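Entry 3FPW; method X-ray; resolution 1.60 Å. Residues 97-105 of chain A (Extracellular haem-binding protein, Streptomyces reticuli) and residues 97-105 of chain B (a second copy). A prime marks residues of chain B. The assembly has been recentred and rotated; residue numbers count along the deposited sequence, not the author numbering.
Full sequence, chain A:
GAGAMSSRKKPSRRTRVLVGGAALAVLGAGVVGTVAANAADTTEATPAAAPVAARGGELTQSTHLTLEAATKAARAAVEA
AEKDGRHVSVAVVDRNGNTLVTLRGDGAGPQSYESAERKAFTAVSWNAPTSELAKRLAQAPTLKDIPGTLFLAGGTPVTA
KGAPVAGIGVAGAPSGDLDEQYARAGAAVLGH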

ATOM      1  N   GLY A  97       0.143  -7.471  18.139  1.00 14.50           N
ATOM      2  CA  GLY A  97       0.232  -7.814  16.744  1.00 14.05           C
ATOM      3  C   GLY A  97       1.405  -6.848  16.399  1.00 13.54           C
ATOM      4  O   GLY A  97       1.884  -6.765  15.250  1.00 14.55           O
ATOM      5  N   ASN A  98       1.919  -6.115  17.404  1.00 12.88           N
ATOM      6  CA  ASN A  98       3.076  -5.207  17.185  1.00 13.38           C
ATOM      7  C   ASN A  98       4.422  -5.919  17.177  1.00 13.35           C
ATOM      8  O   ASN A  98       4.694  -6.762  18.043  1.00 14.32           O
ATOM      9  CB  ASN A  98       3.166  -4.114  18.265  1.00 12.31           C
ATOM     10  CG  ASN A  98       2.031  -3.104  18.180  1.00 14.99           C
ATOM     11  OD1 ASN A  98       1.413  -2.930  17.135  1.00 17.48           O
ATOM     12  ND2 ASN A  98       1.758  -2.428  19.306  1.00 16.52           N
ATOM     13  N   THR A  99       5.278  -5.555  16.226  1.00 13.62           N
ATOM     14  CA  THR A  99       6.649  -6.068  16.252  1.00 13.42           C
ATOM     15  C   THR A  99       7.395  -5.392  17.382  1.00 13.35           C
ATOM     16  O   THR A  99       7.372  -4.173  17.497  1.00 14.30           O
ATOM     17  CB  THR A  99       7.371  -5.800  14.932  1.00 13.84           C
ATOM     18  OG1 THR A  99       6.661  -6.473  13.880  1.00 14.93           O
ATOM     19  CG2 THR A  99       8.804  -6.309  14.968  1.00 13.64           C
ATOM     20  N   LEU A 100       8.041  -6.190  18.224  1.00 12.90           N
ATOM     21  CA  LEU A 100       8.818  -5.696  19.367  1.00 12.81           C
ATOM     22  C   LEU A 100      10.313  -5.643  19.083  1.00 13.09           C
ATOM     23  O   LEU A 100      10.997  -4.714  19.510  1.00 13.07           O
ATOM     24  CB  LEU A 100       8.621  -6.613  20.574  1.00 13.09           C
ATOM     25  CG  LEU A 100       7.191  -6.811  21.060  1.00 13.64           C
ATOM     26  CD1 LEU A 100       7.261  -7.622  22.354  1.00 14.67           C
ATOM     27  CD2 LEU A 100       6.492  -5.491  21.303  1.00 15.50           C
ATOM     28  N   VAL A 101      10.820  -6.640  18.355  1.00 13.03           N
ATOM     29  CA  VAL A 101      12.243  -6.724  18.028  1.00 13.16           C
ATOM     30  C   VAL A 101      12.398  -7.314  16.635  1.00 13.45           C
ATOM     31  O   VAL A 101      11.703  -8.271  16.295  1.00 13.62           O
ATOM     32  CB  VAL A 101      13.007  -7.679  19.003  1.00 13.06           C
ATOM     33  CG1 VAL A 101      14.466  -7.899  18.527  1.00 14.43           C
ATOM     34  CG2 VAL A 101      13.001  -7.128  20.405  1.00 13.55           C
ATOM     35  N   THR A 102      13.299  -6.751  15.843  1.00 12.66           N
ATOM     36  CA  THR A 102      13.781  -7.436  14.635  1.00 13.00           C
ATOM     37  C   THR A 102      15.277  -7.378  14.597  1.00 13.46           C
ATOM     38  O   THR A 102      15.894  -6.379  15.015  1.00 12.46           O
ATOM     39  CB  THR A 102      13.249  -6.823  13.318  1.00 13.53           C
ATOM     40  OG1 THR A 102      13.661  -5.450  13.212  1.00 13.66           O
ATOM     41  CG2 THR A 102      11.746  -6.933  13.252  1.00 12.63           C
ATOM     42  N   LEU A 103      15.873  -8.452  14.071  1.00 12.73           N
ATOM     43  CA  LEU A 103      17.320  -8.521  13.926  1.00 13.72           C
ATOM     44  C   LEU A 103      17.579  -9.156  12.578  1.00 13.76           C
ATOM     45  O   LEU A 103      17.091 -10.267  12.315  1.00 14.57           O
ATOM     46  CB  LEU A 103      17.899  -9.423  15.003  1.00 13.50           C
ATOM     47  CG  LEU A 103      17.723  -9.034  16.469  1.00 13.20           C
ATOM     48  CD1 LEU A 103      18.334 -10.157  17.333  1.00 13.92           C
ATOM     49  CD2 LEU A 103      18.402  -7.700  16.739  1.00 15.07           C
ATOM     50  N   ARG A 104      18.308  -8.458  11.713  1.00 12.86           N
ATOM     51  CA  ARG A 104      18.633  -9.013  10.403  1.00 13.19           C
ATOM     52  C   ARG A 104      20.055  -9.591  10.438  1.00 14.40           C
ATOM     53  O   ARG A 104      21.029  -8.843  10.480  1.00 15.05           O
ATOM     54  CB  ARG A 104      18.540  -7.924   9.320  1.00 13.08           C
ATOM     55  CG  ARG A 104      18.717  -8.480   7.878  1.00 12.30           C
ATOM     56  CD  ARG A 104      18.877  -7.373   6.874  1.00 15.36           C
ATOM     57  NE  ARG A 104      17.714  -6.499   6.869  1.00 16.66           N
ATOM     58  CZ  ARG A 104      16.750  -6.521   5.954  1.00 16.75           C
ATOM     59  NH1 ARG A 104      16.816  -7.372   4.916  1.00 17.52           N
ATOM     60  NH2 ARG A 104      15.724  -5.672   6.073  1.00 14.30           N
ATOM     61  N   GLY A 105      20.161 -10.915  10.411  1.00 15.80           N
ATOM     62  CA  GLY A 105      21.476 -11.563  10.401  1.00 16.30           C
ATOM     63  C   GLY A 105      22.388 -11.162   9.258  1.00 16.79           C
ATOM     64  O   GLY A 105      21.945 -10.904   8.145  1.00 15.35           O
TER
ATOM     65  N   GLY B  97      19.400   0.597   2.852  1.00 14.50           N
ATOM     66  CA  GLY B  97      18.179   1.339   3.031  1.00 14.05           C
ATOM     67  C   GLY B  97      17.413   0.230   3.813  1.00 13.54           C
ATOM     68  O   GLY B  97      16.245   0.389   4.222  1.00 14.55           O
ATOM     69  N   ASN B  98      18.071  -0.915   4.069  1.00 12.88           N
ATOM     70  CA  ASN B  98      17.444  -2.010   4.855  1.00 13.38           C
ATOM     71  C   ASN B  98      17.492  -1.788   6.361  1.00 13.35           C
ATOM     72  O   ASN B  98      18.537  -1.409   6.909  1.00 14.32           O
ATOM     73  CB  ASN B  98      18.115  -3.370   4.592  1.00 12.31           C
ATOM     74  CG  ASN B  98      17.860  -3.892   3.185  1.00 14.99           C
ATOM     75  OD1 ASN B  98      16.896  -3.509   2.530  1.00 17.48           O
ATOM     76  ND2 ASN B  98      18.747  -4.784   2.718  1.00 16.52           N
ATOM     77  N   THR B  99      16.378  -2.062   7.036  1.00 13.62           N
ATOM     78  CA  THR B  99      16.395  -2.036   8.500  1.00 13.42           C
ATOM     79  C   THR B  99      17.161  -3.244   8.994  1.00 13.35           C
ATOM     80  O   THR B  99      16.895  -4.362   8.569  1.00 14.30           O
ATOM     81  CB  THR B  99      14.978  -2.060   9.074  1.00 13.84           C
ATOM     82  OG1 THR B  99      14.281  -0.892   8.614  1.00 14.93           O
ATOM     83  CG2 THR B  99      14.995  -2.061  10.595  1.00 13.64           C
ATOM     84  N   LEU B 100      18.123  -3.012   9.879  1.00 12.90           N
ATOM     85  CA  LEU B 100      18.953  -4.072  10.462  1.00 12.81           C
ATOM     86  C   LEU B 100      18.487  -4.487  11.851  1.00 13.09           C
ATOM     87  O   LEU B 100      18.520  -5.667  12.194  1.00 13.07           O
ATOM     88  CB  LEU B 100      20.399  -3.594  10.596  1.00 13.09           C
ATOM     89  CG  LEU B 100      21.093  -3.137   9.320  1.00 13.64           C
ATOM     90  CD1 LEU B 100      22.555  -2.864   9.672  1.00 14.67           C
ATOM     91  CD2 LEU B 100      20.999  -4.179   8.226  1.00 15.50           C
ATOM     92  N   VAL B 101      18.047  -3.513  12.651  1.00 13.03           N
ATOM     93  CA  VAL B 101      17.591  -3.769  14.016  1.00 13.16           C
ATOM     94  C   VAL B 101      16.440  -2.829  14.340  1.00 13.45           C
ATOM     95  O   VAL B 101      16.500  -1.648  13.998  1.00 13.62           O
ATOM     96  CB  VAL B 101      18.712  -3.477  15.067  1.00 13.06           C
ATOM     97  CG1 VAL B 101      18.154  -3.573  16.510  1.00 14.43           C
ATOM     98  CG2 VAL B 101      19.865  -4.432  14.897  1.00 13.55           C
ATOM     99  N   THR B 102      15.410  -3.345  14.993  1.00 12.66           N
ATOM    100  CA  THR B 102      14.423  -2.483  15.659  1.00 13.00           C
ATOM    101  C   THR B 102      14.187  -2.984  17.050  1.00 13.46           C
ATOM    102  O   THR B 102      14.198  -4.205  17.307  1.00 12.46           O
ATOM    103  CB  THR B 102      13.056  -2.429  14.937  1.00 13.53           C
ATOM    104  OG1 THR B 102      12.481  -3.745  14.868  1.00 13.66           O
ATOM    105  CG2 THR B 102      13.211  -1.845  13.554  1.00 12.63           C
ATOM    106  N   LEU B 103      13.950  -2.037  17.962  1.00 12.73           N
ATOM    107  CA  LEU B 103      13.658  -2.374  19.348  1.00 13.72           C
ATOM    108  C   LEU B 103      12.551  -1.441  19.785  1.00 13.76           C
ATOM    109  O   LEU B 103      12.706  -0.213  19.690  1.00 14.57           O
ATOM    110  CB  LEU B 103      14.882  -2.106  20.207  1.00 13.50           C
ATOM    111  CG  LEU B 103      16.166  -2.885  19.931  1.00 13.20           C
ATOM    112  CD1 LEU B 103      17.254  -2.360  20.892  1.00 13.92           C
ATOM    113  CD2 LEU B 103      15.926  -4.373  20.134  1.00 15.07           C
ATOM    114  N   ARG B 104      11.431  -2.002  20.230  1.00 12.86           N
ATOM    115  CA  ARG B 104      10.327  -1.172  20.703  1.00 13.19           C
ATOM    116  C   ARG B 104      10.366  -1.108  22.237  1.00 14.40           C
ATOM    117  O   ARG B 104      10.055  -2.090  22.908  1.00 15.05           O
ATOM    118  CB  ARG B 104       8.980  -1.755  20.239  1.00 13.08           C
ATOM    119  CG  ARG B 104       7.771  -0.836  20.572  1.00 12.30           C
ATOM    120  CD  ARG B 104       6.462  -1.539  20.343  1.00 15.36           C
ATOM    121  NE  ARG B 104       6.329  -1.957  18.956  1.00 16.66           N
ATOM    122  CZ  ARG B 104       5.590  -1.337  18.042  1.00 16.75           C
ATOM    123  NH1 ARG B 104       4.866  -0.254  18.372  1.00 17.52           N
ATOM    124  NH2 ARG B 104       5.565  -1.815  16.794  1.00 14.30           N
ATOM    125  N   GLY B 105      10.736   0.048  22.776  1.00 15.80           N
ATOM    126  CA  GLY B 105      10.767   0.223  24.231  1.00 16.30           C
ATOM    127  C   GLY B 105       9.454  -0.037  24.943  1.00 16.79           C
ATOM    128  O   GLY B 105       8.377   0.239  24.425  1.00 15.35           O
TER

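Strand 99-104 of each copy runs antiparallel to its mate across an exact two-fold axis, so each contact has a symmetry mate, except that between Thr102 OG1 and Thr102′ OG1, which lies across the axis and occurs once. The register centres on Thr102 and Thr102′, a hydrogen-bonded pair. Thr102 N donates to Thr102′ O at 3.1 Å, and Thr102′ N donates to Thr102 O at the same distance. Further out, Arg104′ N donates to Leu100 O at 2.8 Å, and Arg104 N to Leu100′ O likewise. These four bonds make the backbone ladder. The same carbonyls also receive CA-H contacts: Val101 CA lies 3.3 Å from Thr102′ O, and Leu103′ CA lies 3.5 Å from Leu100 O.

The threonine side chains meet at the axis. With chi1 in the p well, Thr102 OG1 and Thr102′ OG1 come within 2.7 Å and form a hydrogen bond; either could be the donor. Each hydroxyl is also hydrogen-bonded elsewhere in the structure. A hydroxyl suits this place because it can both donate and accept.

The carbonyl of Thr99 is satisfied by a side chain. Arg104′ NE donates to Thr99 O at 2.9 Å and Arg104′ NH2 donates to the same Thr99 O at 3.1 Å. The acceptor therefore sits at the edge of the guanidinium, near its plane. Asn98 CB covers one face of that group, 3.6 Å from Arg104′ NH2. Asn98 ND2 and Thr99 OG1 find their partners elsewhere in the structure. Leu100 CD2 packs 4.1 Å from Arg104′ CD, against the aliphatic part of the arginine. The long arginine thus offers both methylenes and donors, and Arg104 has the largest area covered by the other stretch.

Val101 and Leu103 lie on the sheet face opposite Thr102. Val101 CG2 meets Leu103′ CD2 at 4.0 Å, an apolar contact between buried side chains that need no polar partner. Together the stretches bury 653 Å².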